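Local atomic coordinates of probable sugar ABC transporter, sugar-binding protein (Streptococcus pneumoniae, PDB entry 2W7Y), a protein that binds the blood group A-trisaccharide and probably hands such host glycans to a sugar ABC transporter for uptake into the cell. Residues A[267-270]-A[276-279]; A[197-202]-A[255-260]; A[157-162]-A[207-212]; A[293-298]-A[371-376]; A[191-196]-A[251-256]. One frame throughout, in Å; residues are numbered along the deposited sequence.

Contact 1: residues A[267-270]-A[276-279]. With A2G (2-acetamido-2-deoxy-alpha-D-galactopyranose), chain C.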
# COMPACT_ATOMS: atom_id res chain seq x y z
N LYS A 267 -7.36 15.13 -1.72
CA LYS A 267 -7.78 16.45 -2.16
C LYS A 267 -7.74 17.46 -1.01
O LYS A 267 -7.14 18.53 -1.14
CB LYS A 267 -9.18 16.38 -2.78
CG LYS A 267 -9.56 17.56 -3.65
CD LYS A 267 -10.74 17.20 -4.55
CE LYS A 267 -11.36 18.42 -5.20
NZ LYS A 267 -12.24 19.18 -4.25
N ASP A 268 -8.36 17.10 0.12
CA ASP A 268 -8.40 17.93 1.32
C ASP A 268 -7.02 18.34 1.78
O ASP A 268 -6.78 19.49 2.13
CB ASP A 268 -9.11 17.20 2.47
CG ASP A 268 -10.62 17.33 2.42
OD1 ASP A 268 -11.14 18.06 1.55
OD2 ASP A 268 -11.28 16.69 3.26
N PHE A 269 -6.10 17.37 1.76
CA PHE A 269 -4.73 17.57 2.19
C PHE A 269 -3.97 18.51 1.25
O PHE A 269 -3.24 19.38 1.72
CB PHE A 269 -4.01 16.22 2.31
CG PHE A 269 -2.64 16.31 2.91
CD1 PHE A 269 -2.47 16.70 4.24
CD2 PHE A 269 -1.52 16.01 2.15
CE1 PHE A 269 -1.20 16.79 4.79
CE2 PHE A 269 -0.25 16.10 2.70
CZ PHE A 269 -0.09 16.49 4.02
N GLN A 270 -4.15 18.32 -0.05
CA GLN A 270 -3.59 19.20 -1.09
C GLN A 270 -4.07 20.64 -0.94
O GLN A 270 -3.36 21.58 -1.29
CB GLN A 270 -3.97 18.69 -2.48
CG GLN A 270 -3.33 17.37 -2.88
CD GLN A 270 -3.85 16.81 -4.20
OE1 GLN A 270 -4.13 15.62 -4.31
NE2 GLN A 270 -3.99 17.68 -5.20
N VAL A 276 -2.27 15.94 8.48
CA VAL A 276 -1.51 14.75 8.13
C VAL A 276 -2.30 13.81 7.19
O VAL A 276 -3.53 13.76 7.22
CB VAL A 276 -0.94 14.02 9.39
CG1 VAL A 276 -1.98 13.93 10.47
CG2 VAL A 276 -0.38 12.63 9.05
N PHE A 277 -1.56 13.09 6.35
CA PHE A 277 -2.12 12.23 5.32
C PHE A 277 -1.34 10.93 5.28
O PHE A 277 -0.17 10.92 4.90
CB PHE A 277 -2.06 12.95 3.96
CG PHE A 277 -2.67 12.18 2.82
CD1 PHE A 277 -3.92 11.58 2.95
CD2 PHE A 277 -2.02 12.10 1.60
CE1 PHE A 277 -4.49 10.89 1.88
CE2 PHE A 277 -2.58 11.41 0.53
CZ PHE A 277 -3.82 10.80 0.67
N PHE A 278 -1.98 9.85 5.69
CA PHE A 278 -1.34 8.54 5.72
C PHE A 278 -1.44 7.86 4.35
O PHE A 278 -2.42 7.16 4.06
CB PHE A 278 -1.93 7.65 6.83
CG PHE A 278 -1.99 8.33 8.18
CD1 PHE A 278 -0.83 8.62 8.88
CD2 PHE A 278 -3.22 8.67 8.74
CE1 PHE A 278 -0.89 9.25 10.13
CE2 PHE A 278 -3.28 9.29 9.98
CZ PHE A 278 -2.12 9.59 10.68
N ASN A 279 -0.45 8.11 3.50
CA ASN A 279 -0.35 7.46 2.20
C ASN A 279 1.12 7.23 1.82
O ASN A 279 2.02 7.81 2.42
CB ASN A 279 -1.08 8.26 1.12
CG ASN A 279 -1.51 7.40 -0.07
OD1 ASN A 279 -1.43 6.17 -0.01
ND2 ASN A 279 -1.95 8.05 -1.14
O5 A2G C . -2.88 3.53 -2.28
C1 A2G C . -2.79 2.10 -2.49
C2 A2G C . -3.93 1.45 -1.72
N2 A2G C . -3.94 -0.00 -1.91
C3 A2G C . -5.27 1.99 -2.24
O3 A2G C . -6.36 1.32 -1.60
C4 A2G C . -5.35 3.51 -2.05
O4 A2G C . -5.33 3.82 -0.65
C5 A2G C . -4.14 4.15 -2.74
C6 A2G C . -4.09 5.66 -2.52
O6 A2G C . -2.89 6.17 -3.09
C7 A2G C . -3.95 -0.85 -0.88
O7 A2G C . -3.93 -0.51 0.30
C8 A2G C . -3.98 -2.32 -1.28

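Contact 2: residues A[197-202]-A[255-260]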
# COMPACT_ATOMS: atom_id res chain seq x y z
N GLY A 197 -10.87 25.19 11.10
CA GLY A 197 -10.72 25.19 9.66
C GLY A 197 -10.06 23.91 9.18
O GLY A 197 -10.25 23.50 8.03
N VAL A 198 -9.28 23.29 10.06
CA VAL A 198 -8.57 22.05 9.74
C VAL A 198 -8.94 20.90 10.69
O VAL A 198 -9.17 21.11 11.88
CB VAL A 198 -7.02 22.23 9.71
CG1 VAL A 198 -6.61 23.32 8.73
CG2 VAL A 198 -6.46 22.51 11.10
N TYR A 199 -9.00 19.69 10.13
CA TYR A 199 -9.04 18.48 10.94
C TYR A 199 -7.67 17.82 10.92
O TYR A 199 -6.84 18.11 10.06
CB TYR A 199 -10.16 17.53 10.49
CG TYR A 199 -10.05 17.00 9.07
CD1 TYR A 199 -10.53 17.73 7.98
CD2 TYR A 199 -9.51 15.73 8.83
CE1 TYR A 199 -10.45 17.23 6.68
CE2 TYR A 199 -9.42 15.22 7.53
CZ TYR A 199 -9.89 15.98 6.47
OH TYR A 199 -9.80 15.47 5.19
N ALA A 200 -7.42 16.94 11.89
CA ALA A 200 -6.10 16.35 12.08
C ALA A 200 -5.70 15.44 10.91
O ALA A 200 -4.76 15.74 10.17
CB ALA A 200 -6.05 15.60 13.40
N PHE A 201 -6.44 14.35 10.73
CA PHE A 201 -6.20 13.40 9.64
C PHE A 201 -7.49 12.73 9.18
O PHE A 201 -8.49 12.71 9.91
CB PHE A 201 -5.16 12.35 10.05
CG PHE A 201 -5.49 11.61 11.33
CD1 PHE A 201 -4.99 12.06 12.56
CD2 PHE A 201 -6.28 10.46 11.31
CE1 PHE A 201 -5.29 11.39 13.75
CE2 PHE A 201 -6.58 9.78 12.49
CZ PHE A 201 -6.09 10.24 13.71
N GLY A 202 -7.46 12.18 7.97
CA GLY A 202 -8.54 11.33 7.49
C GLY A 202 -8.44 9.94 8.10
O GLY A 202 -7.35 9.36 8.15
N SER A 255 -15.94 11.68 14.48
CA SER A 255 -16.75 10.77 13.65
C SER A 255 -16.98 11.32 12.24
O SER A 255 -17.18 10.56 11.29
CB SER A 255 -18.09 10.48 14.33
OG SER A 255 -18.80 11.67 14.60
N LYS A 256 -16.95 12.65 12.13
CA LYS A 256 -17.10 13.37 10.87
C LYS A 256 -15.95 13.07 9.91
O LYS A 256 -16.11 13.19 8.69
CB LYS A 256 -17.16 14.87 11.17
CG LYS A 256 -17.74 15.75 10.07
CD LYS A 256 -17.28 17.19 10.24
CE LYS A 256 -17.81 17.81 11.53
NZ LYS A 256 -16.85 18.80 12.10
N ASN A 257 -14.80 12.68 10.45
CA ASN A 257 -13.58 12.55 9.65
C ASN A 257 -13.12 11.11 9.37
O ASN A 257 -11.96 10.88 9.05
CB ASN A 257 -12.46 13.39 10.28
CG ASN A 257 -12.87 14.84 10.48
OD1 ASN A 257 -12.85 15.35 11.60
ND2 ASN A 257 -13.25 15.51 9.39
N ALA A 258 -14.05 10.16 9.48
CA ALA A 258 -13.74 8.74 9.24
C ALA A 258 -14.53 8.12 8.08
O ALA A 258 -14.48 6.90 7.87
CB ALA A 258 -13.95 7.94 10.52
N GLY A 259 -15.24 8.95 7.32
CA GLY A 259 -16.06 8.45 6.21
C GLY A 259 -15.37 8.44 4.86
O GLY A 259 -15.86 9.06 3.91
N GLY A 260 -14.25 7.72 4.75
CA GLY A 260 -13.60 7.53 3.45
C GLY A 260 -12.29 6.76 3.38
O GLY A 260 -11.74 6.34 4.40

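Contact 3: residues A[157-162]-A[207-212]. With A2G (2-acetamido-2-deoxy-alpha-D-galactopyranose), chain C.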
# COMPACT_ATOMS: atom_id res chain seq x y z
N PHE A 157 5.28 -1.18 -2.10
CA PHE A 157 4.39 -0.57 -1.12
C PHE A 157 5.21 0.12 -0.03
O PHE A 157 5.14 -0.23 1.16
CB PHE A 157 3.44 -1.62 -0.52
CG PHE A 157 2.05 -1.10 -0.28
CD1 PHE A 157 1.07 -1.22 -1.27
CD2 PHE A 157 1.72 -0.46 0.91
CE1 PHE A 157 -0.21 -0.72 -1.06
CE2 PHE A 157 0.44 0.03 1.12
CZ PHE A 157 -0.53 -0.10 0.14
N THR A 158 5.99 1.11 -0.46
CA THR A 158 6.88 1.87 0.41
C THR A 158 6.08 3.04 0.97
O THR A 158 5.67 3.93 0.22
CB THR A 158 8.11 2.36 -0.39
OG1 THR A 158 8.72 1.24 -1.04
CG2 THR A 158 9.14 3.06 0.51
N MSE A 159 5.85 3.02 2.28
CA MSE A 159 4.92 3.96 2.89
C MSE A 159 5.36 4.59 4.22
O MSE A 159 5.51 3.90 5.24
CB MSE A 159 3.54 3.31 3.04
CG MSE A 159 2.59 4.05 3.95
SE MSE A 159 0.76 3.50 3.67
CE MSE A 159 0.96 1.58 3.82
N GLY A 160 5.57 5.90 4.19
CA GLY A 160 5.64 6.71 5.41
C GLY A 160 4.33 7.47 5.54
O GLY A 160 3.25 6.90 5.40
N LEU A 161 4.42 8.77 5.80
CA LEU A 161 3.23 9.61 5.83
C LEU A 161 3.53 11.01 5.28
O LEU A 161 4.68 11.31 4.94
CB LEU A 161 2.59 9.61 7.24
CG LEU A 161 2.89 10.52 8.44
CD1 LEU A 161 2.73 9.74 9.75
CD2 LEU A 161 4.24 11.19 8.42
N TRP A 162 2.50 11.85 5.19
CA TRP A 162 2.67 13.23 4.73
C TRP A 162 2.07 14.20 5.72
O TRP A 162 1.07 13.90 6.37
CB TRP A 162 2.05 13.42 3.34
CG TRP A 162 2.63 12.52 2.29
CD1 TRP A 162 2.21 11.26 1.97
CD2 TRP A 162 3.74 12.80 1.43
NE1 TRP A 162 2.99 10.74 0.96
CE2 TRP A 162 3.94 11.67 0.61
CE3 TRP A 162 4.59 13.91 1.27
CZ2 TRP A 162 4.95 11.60 -0.35
CZ3 TRP A 162 5.60 13.84 0.31
CH2 TRP A 162 5.77 12.70 -0.49
N SER A 207 -6.41 4.66 8.72
CA SER A 207 -6.24 4.39 10.15
C SER A 207 -5.55 3.05 10.44
O SER A 207 -4.97 2.88 11.51
CB SER A 207 -7.57 4.51 10.91
OG SER A 207 -8.52 3.58 10.43
N ILE A 208 -5.61 2.11 9.50
CA ILE A 208 -4.91 0.83 9.65
C ILE A 208 -3.39 1.00 9.57
O ILE A 208 -2.64 0.18 10.08
CB ILE A 208 -5.42 -0.27 8.64
CG1 ILE A 208 -5.05 -1.67 9.14
CG2 ILE A 208 -4.90 0.00 7.22
CD1 ILE A 208 -5.62 -2.82 8.32
N ARG A 209 -2.95 2.09 8.93
CA ARG A 209 -1.53 2.43 8.84
C ARG A 209 -0.99 2.87 10.20
O ARG A 209 0.19 2.68 10.49
CB ARG A 209 -1.28 3.53 7.80
CG ARG A 209 -2.12 3.47 6.53
CD ARG A 209 -1.91 2.18 5.73
NE ARG A 209 -2.52 2.26 4.41
CZ ARG A 209 -2.67 1.23 3.58
NH1 ARG A 209 -2.25 0.02 3.94
NH2 ARG A 209 -3.24 1.41 2.40
N LEU A 210 -1.87 3.45 11.02
CA LEU A 210 -1.53 3.77 12.41
C LEU A 210 -1.44 2.51 13.27
O LEU A 210 -0.53 2.39 14.09
CB LEU A 210 -2.53 4.77 13.00
CG LEU A 210 -2.48 6.23 12.54
CD1 LEU A 210 -3.61 7.02 13.18
CD2 LEU A 210 -1.13 6.87 12.87
N PHE A 211 -2.39 1.59 13.09
CA PHE A 211 -2.37 0.29 13.77
C PHE A 211 -1.15 -0.54 13.37
O PHE A 211 -0.46 -1.10 14.22
CB PHE A 211 -3.67 -0.49 13.50
CG PHE A 211 -3.67 -1.90 14.07
CD1 PHE A 211 -3.93 -2.12 15.43
CD2 PHE A 211 -3.43 -3.00 13.25
CE1 PHE A 211 -3.93 -3.42 15.96
CE2 PHE A 211 -3.44 -4.30 13.77
CZ PHE A 211 -3.69 -4.51 15.12
N ASN A 212 -0.91 -0.63 12.06
CA ASN A 212 0.20 -1.37 11.48
C ASN A 212 1.55 -0.95 12.06
O ASN A 212 2.39 -1.79 12.37
CB ASN A 212 0.22 -1.15 9.97
CG ASN A 212 0.79 -2.33 9.19
OD1 ASN A 212 0.35 -2.59 8.07
ND2 ASN A 212 1.77 -3.02 9.75
O5 A2G C . -2.88 3.53 -2.28
C1 A2G C . -2.79 2.10 -2.49
C2 A2G C . -3.93 1.45 -1.72
N2 A2G C . -3.94 -0.00 -1.91
C3 A2G C . -5.27 1.99 -2.24
O3 A2G C . -6.36 1.32 -1.60
C4 A2G C . -5.35 3.51 -2.05
O4 A2G C . -5.33 3.82 -0.65
C5 A2G C . -4.14 4.15 -2.74
C6 A2G C . -4.09 5.66 -2.52
O6 A2G C . -2.89 6.17 -3.09
C7 A2G C . -3.95 -0.85 -0.88
O7 A2G C . -3.93 -0.51 0.30
C8 A2G C . -3.98 -2.32 -1.28

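Contact 4: residues A[293-298]-A[371-376]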
# COMPACT_ATOMS: atom_id res chain seq x y z
N LEU A 293 3.65 20.78 2.07
CA LEU A 293 3.55 19.43 2.60
C LEU A 293 4.81 18.58 2.37
O LEU A 293 5.46 18.65 1.32
CB LEU A 293 2.26 18.74 2.12
CG LEU A 293 1.81 19.04 0.69
CD1 LEU A 293 2.60 18.14 -0.19
CD2 LEU A 293 0.32 18.81 0.47
N ALA A 294 5.15 17.79 3.38
CA ALA A 294 6.43 17.11 3.43
C ALA A 294 6.28 15.64 3.85
O ALA A 294 5.32 15.27 4.52
CB ALA A 294 7.37 17.85 4.36
N PRO A 295 7.24 14.79 3.43
CA PRO A 295 7.22 13.41 3.92
C PRO A 295 7.72 13.27 5.36
O PRO A 295 8.60 14.01 5.80
CB PRO A 295 8.17 12.69 2.96
CG PRO A 295 9.08 13.74 2.44
CD PRO A 295 8.34 15.04 2.48
N GLY A 296 7.14 12.32 6.08
CA GLY A 296 7.63 11.91 7.38
C GLY A 296 7.31 10.44 7.57
O GLY A 296 6.78 9.80 6.67
N ILE A 297 7.63 9.90 8.74
CA ILE A 297 7.24 8.54 9.08
C ILE A 297 6.52 8.51 10.43
O ILE A 297 6.26 9.56 11.02
CB ILE A 297 8.43 7.52 9.03
CG1 ILE A 297 9.59 7.96 9.93
CG2 ILE A 297 8.90 7.31 7.58
CD1 ILE A 297 10.64 6.90 10.16
N TYR A 298 6.20 7.31 10.89
CA TYR A 298 5.34 7.10 12.06
C TYR A 298 6.13 7.13 13.38
O TYR A 298 7.35 6.94 13.36
CB TYR A 298 4.56 5.79 11.89
CG TYR A 298 3.68 5.79 10.66
CD1 TYR A 298 2.33 6.14 10.75
CD2 TYR A 298 4.20 5.47 9.41
CE1 TYR A 298 1.52 6.14 9.61
CE2 TYR A 298 3.40 5.47 8.28
CZ TYR A 298 2.07 5.81 8.38
OH TYR A 298 1.28 5.83 7.25
N LEU A 371 9.95 12.51 -3.77
CA LEU A 371 9.82 11.06 -3.92
C LEU A 371 11.05 10.38 -3.33
O LEU A 371 10.92 9.48 -2.49
CB LEU A 371 9.70 10.68 -5.39
CG LEU A 371 8.82 9.51 -5.85
CD1 LEU A 371 9.30 9.05 -7.22
CD2 LEU A 371 8.74 8.34 -4.89
N GLY A 372 12.22 10.81 -3.76
CA GLY A 372 13.50 10.31 -3.26
C GLY A 372 13.68 10.58 -1.78
O GLY A 372 14.26 9.77 -1.06
N GLN A 373 13.17 11.73 -1.32
CA GLN A 373 13.20 12.10 0.09
C GLN A 373 12.31 11.17 0.92
O GLN A 373 12.72 10.69 1.97
CB GLN A 373 12.75 13.56 0.29
CG GLN A 373 13.07 14.10 1.68
CD GLN A 373 12.26 15.33 2.06
OE1 GLN A 373 11.62 15.98 1.22
NE2 GLN A 373 12.28 15.67 3.35
N ALA A 374 11.11 10.91 0.41
CA ALA A 374 10.16 10.01 1.06
C ALA A 374 10.67 8.57 1.13
O ALA A 374 10.53 7.90 2.15
CB ALA A 374 8.80 10.07 0.36
N ILE A 375 11.28 8.09 0.04
CA ILE A 375 11.87 6.75 0.01
C ILE A 375 13.04 6.60 1.00
O ILE A 375 13.10 5.62 1.74
CB ILE A 375 12.29 6.32 -1.43
CG1 ILE A 375 11.05 6.19 -2.34
CG2 ILE A 375 13.05 5.00 -1.40
CD1 ILE A 375 11.38 6.10 -3.82
N THR A 376 13.94 7.58 1.01
CA THR A 376 15.11 7.59 1.91
C THR A 376 14.71 7.53 3.39
O THR A 376 15.39 6.89 4.20
CB THR A 376 16.05 8.79 1.62
OG1 THR A 376 16.62 8.65 0.31
CG2 THR A 376 17.19 8.89 2.62

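Contact 5: residues A[191-196]-A[251-256]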
# COMPACT_ATOMS: atom_id res chain seq x y z
N SER A 191 -3.05 19.51 19.58
CA SER A 191 -2.65 20.90 19.31
C SER A 191 -3.24 21.45 18.02
O SER A 191 -3.66 22.61 17.96
CB SER A 191 -1.13 21.01 19.25
OG SER A 191 -0.53 20.59 20.46
N ILE A 192 -3.25 20.61 16.98
CA ILE A 192 -3.72 21.00 15.65
C ILE A 192 -5.24 21.17 15.62
O ILE A 192 -5.76 22.05 14.92
CB ILE A 192 -3.24 19.98 14.57
CG1 ILE A 192 -1.74 20.18 14.32
CG2 ILE A 192 -4.01 20.14 13.27
CD1 ILE A 192 -1.04 18.98 13.76
N ARG A 193 -5.93 20.35 16.40
CA ARG A 193 -7.39 20.41 16.52
C ARG A 193 -7.87 21.65 17.29
O ARG A 193 -9.03 22.05 17.16
CB ARG A 193 -7.95 19.14 17.16
CG ARG A 193 -7.84 17.91 16.28
CD ARG A 193 -8.53 16.70 16.90
NE ARG A 193 -8.11 15.47 16.23
CZ ARG A 193 -7.26 14.58 16.74
NH1 ARG A 193 -6.73 14.75 17.94
NH2 ARG A 193 -6.94 13.50 16.04
N LYS A 194 -6.98 22.26 18.08
CA LYS A 194 -7.28 23.52 18.77
C LYS A 194 -7.43 24.68 17.78
O LYS A 194 -8.01 25.72 18.11
CB LYS A 194 -6.21 23.84 19.81
CG LYS A 194 -6.38 23.09 21.12
CD LYS A 194 -5.13 23.18 21.98
CE LYS A 194 -5.26 22.32 23.23
NZ LYS A 194 -3.93 21.85 23.73
N GLN A 195 -6.89 24.49 16.58
CA GLN A 195 -7.08 25.41 15.46
C GLN A 195 -8.34 25.01 14.72
O GLN A 195 -8.65 23.82 14.62
CB GLN A 195 -5.89 25.33 14.50
CG GLN A 195 -4.51 25.22 15.15
CD GLN A 195 -3.84 26.56 15.37
OE1 GLN A 195 -4.03 27.50 14.59
NE2 GLN A 195 -3.05 26.66 16.43
N ASP A 196 -9.08 25.98 14.20
CA ASP A 196 -10.27 25.67 13.40
C ASP A 196 -10.04 25.86 11.90
O ASP A 196 -9.13 26.59 11.49
CB ASP A 196 -11.51 26.43 13.89
CG ASP A 196 -11.36 27.93 13.79
OD1 ASP A 196 -12.13 28.55 13.01
OD2 ASP A 196 -10.49 28.50 14.48
N GLN A 251 -11.35 8.22 17.59
CA GLN A 251 -12.54 8.79 18.22
C GLN A 251 -12.34 10.27 18.54
O GLN A 251 -13.24 11.08 18.33
CB GLN A 251 -12.90 8.00 19.48
CG GLN A 251 -14.36 8.13 19.91
CD GLN A 251 -14.72 7.18 21.03
OE1 GLN A 251 -14.17 7.26 22.13
NE2 GLN A 251 -15.66 6.29 20.76
N ALA A 252 -11.15 10.61 19.02
CA ALA A 252 -10.75 11.99 19.28
C ALA A 252 -10.65 12.80 17.98
O ALA A 252 -10.86 14.01 17.98
CB ALA A 252 -9.43 12.04 20.03
N ASN A 253 -10.34 12.11 16.89
CA ASN A 253 -10.24 12.71 15.56
C ASN A 253 -11.59 13.18 15.01
O ASN A 253 -11.64 14.03 14.12
CB ASN A 253 -9.57 11.73 14.59
CG ASN A 253 -9.16 12.38 13.28
OD1 ASN A 253 -8.38 13.33 13.25
ND2 ASN A 253 -9.68 11.86 12.18
N GLY A 254 -12.68 12.62 15.54
CA GLY A 254 -14.03 13.00 15.15
C GLY A 254 -14.68 12.01 14.20
O GLY A 254 -14.06 11.56 13.23
N SER A 255 -15.94 11.68 14.48
CA SER A 255 -16.75 10.77 13.65
C SER A 255 -16.98 11.32 12.24
O SER A 255 -17.18 10.56 11.29
CB SER A 255 -18.09 10.48 14.33
OG SER A 255 -18.80 11.67 14.60
N LYS A 256 -16.95 12.65 12.13
CA LYS A 256 -17.10 13.37 10.87
C LYS A 256 -15.95 13.07 9.91
O LYS A 256 -16.11 13.19 8.69
CB LYS A 256 -17.16 14.87 11.17
CG LYS A 256 -17.74 15.75 10.07
CD LYS A 256 -17.28 17.19 10.24
CE LYS A 256 -17.81 17.81 11.53
NZ LYS A 256 -16.85 18.80 12.10
O HOH W 1 -9.52 16.07 13.60

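Contact 1: residues A[267-270]-A[276-279]
Phe269, in the last turn of helix 262-270, carries the helix side of this buried contact and meets Phe277 and Val276 of strand 276-277. Its CG lies anti to the backbone N (chi1 -173°), which sends the ring off the helix toward the strand. One ring face is placed squarely over the methylene of Phe277: the CB of Phe277 stands 3.6 Å from CG of Phe269 and almost on the ring normal, a CH-pi contact. The two rings are near parallel, with planes at 30°, but slide so far apart that they barely overlap. CE1 of Phe269 reaches past the methylene to the backbone CA of Val276, 3.9 Å away. A flat phenyl group suits this place because it can cover main chain as well as side chain. One residue on, the carbonyl of Gln270 bonds to the side chain of Asn290 as the helix ends. From Phe277 the chain passes an inverse gamma turn centred on Phe278 and comes to Asn279, whose ND2 donates to O6 of the bound N-acetylgalactosamine at 2.9 Å with a nearly straight bond (163°). Hydrophobic helix-on-strand packing thus backs an amide of the glycan pocket of this solute-binding protein.

Contact 2: residues A[197-202]-A[255-260]
Tyr199 and Asn257 meet in an amide-on-aromatic stack, by which the short strand 199-201 of this solute-binding fold receives the loop leading from helix 237-252 to helix 262-270. The stacking is almost exactly flat, since the ring and amide planes are only 8° apart. The amide does not sit over the ring centre but over the end nearest the backbone: CG of Asn257 is 3.8 Å from CG of Tyr199 and equally far from its CB. Asparagine suits the place because its short side chain ends in a flat group that can lie parallel to the ring.

Van der Waals contacts come next. CB of Asn257 approaches CD2 of Tyr199 at 4.0 Å, and the carbonyl O of Asn257 lies 3.8 Å from C of Gly202. The two backbones run close here, with the CA atoms of Gly202 and Asn257 5.6 Å apart. Away from the loop, the ring of Phe201 makes an edge-to-face pair with Phe278.

Polar bonds hold both partners from outside. The phenol OH of Tyr199 is hydrogen-bonded to OD2 of Asp268, and the backbone of Asn257 bonds to Ala203. With chi1 at 62°, the tyrosine ring swings between its own N and carbonyl carbon and leans along the chain that follows, leaving CE2 of Tyr199 3.6 Å from the backbone N of Gly202.

Contact 3: residues A[157-162]-A[207-212]
The acetamido oxygen O7 of the bound N-acetylgalactosamine is met by Arg209 from helix 207-215 and by Phe157 from strand 157-164. NH2 of Arg209 donates to it at 2.9 Å with an N-H...O angle of 163°, the oxygen lying at the edge of the guanidinium group, while CZ of Phe157 touches it at 3.4 Å. This is the wall of the glycan pocket that receives the N-acetyl group, in a protein of the two-lobed solute-binding family whose ligands lie in the cleft.

Phe157 presents its ring edge: NH2 of Arg209 is 3.8 Å from CZ and near the ring plane, and the two planes are turned 55° apart, so this is not a cation-pi stack. An aromatic here can border sugar and arginine at once, and Phe157 also touches the galactose of the trisaccharide.

Met159, present as selenomethionine, lies across the arginine at about a right angle. Its chain is extended as far as SE and bends there (chi3 52°), so that CE comes over one face of the guanidinium, offset toward the rim, and lies 3.5 Å from CD of Arg209. A long, pliable, apolar chain covers that face without competing for the N-H groups. Arg209 also packs on Tyr298 and Ile304, and its ion pair with Glu205, itself a ligand of the sugar, is long and weak. SE of Met159 also stands 3.6 Å from NE of Arg209.

Contact 4: residues A[293-298]-A[371-376]
Pro295 lies with its ring wedged against Gln373 and Ala374, joining strand 293-296 of the mixed sheet that also holds strand 157-164 to helix 366-379 in a strand-on-helix packing contact. The two larger side chains meet at about a right angle. Gln373 swings CG away from its own N (chi1 -166°) and stays extended beyond, which brings its amide flat against the outer corner of the proline ring. CG of Pro295 stands almost straight above the amide carbon, 3.6 Å from CD of Gln373, and its neighbour CD of Pro295 is 3.6 Å from OE1 of Gln373. The contact uses the amide face; at this exposed margin a glutamine can cover the proline with its amide while probably remaining in touch with solvent.

Deeper in, the meeting is purely apolar. Ala374 sets its methyl beside the inner corner of the ring, and because it is so small the backbones come close, with CA atoms of Pro295 and Ala374 only 5.3 Å apart. Proline suits the strand position because the backbones of Ala294 and Gly296, on its two sides, supply the bonds to Tyr163 and Leu161, so that its missing N-H costs the sheet nothing. Its carbonyl accepts from the side chain of Gln377, one turn along the helix from Gln373. CB of Pro295 meets CB of Ala374 at 3.7 Å.

Contact 5: residues A[191-196]-A[251-256]
Ala252, at the close of helix 237-252, offers its carbonyl oxygen to a flat face of the guanidinium of Arg193. The oxygen lies 3.6 Å from NE of Arg193 and well above the plane, so the approach is a charge resting over a carbonyl and not a hydrogen bond. The small methyl of Ala252 lets the long arginine lie close at this exposed margin.

Asn253 follows, its backbone N over the same face. Its side-chain OD1 takes a nearly straight bond from NH2 of Arg193 (3.1 Å, 171°), which arrives on a lone pair in the carbonyl plane, and OD1 lies in the guanidinium plane. The two flat groups themselves are turned 72° apart. A water extends the grip: it accepts from NE of Arg193 at 3.0 Å and donates to the backbone O of Asn253, also at 3.0 Å. Arg193 stands in the last turn of helix 182-193, so this is a junction between the C-terminal ends of two helices, where the positive group probably offsets the partial negative charge of the carbonyls at the helix end. NH2 also forms a salt bridge with Glu249, and ND2 of Asn253 donates to the carbonyl of Phe201.

Gly254 then leaves helical geometry with a positive phi (102°). At these backbone angles a CB would collide with the carbonyl O of Asn253, and glycine alone escapes that clash.

In the fold
Contacts 1, 3 and 4 all reach the same mixed sheet: strand 157-164 lies between 276-277 and 293-296, bonded by Trp162 O to Phe277 N and by Leu161 N to Gly296 O. All three are buried: contacts 1 and 4 are mostly apolar packing, while contact 3 sets apolar side chains against an arginine, and contacts 1 and 3 add polar bonds to the same sugar. Contact 4 touches no ligand. Contacts 2 and 5 lie farther from the chain's centre, are only partly buried, and overlap in their second segments at 255-256; contact 2 relies on a stacked amide, contact 5 on charge, a direct bond and water. The bond from Val276 N to Ala200 O ties contact 2 to contact 1.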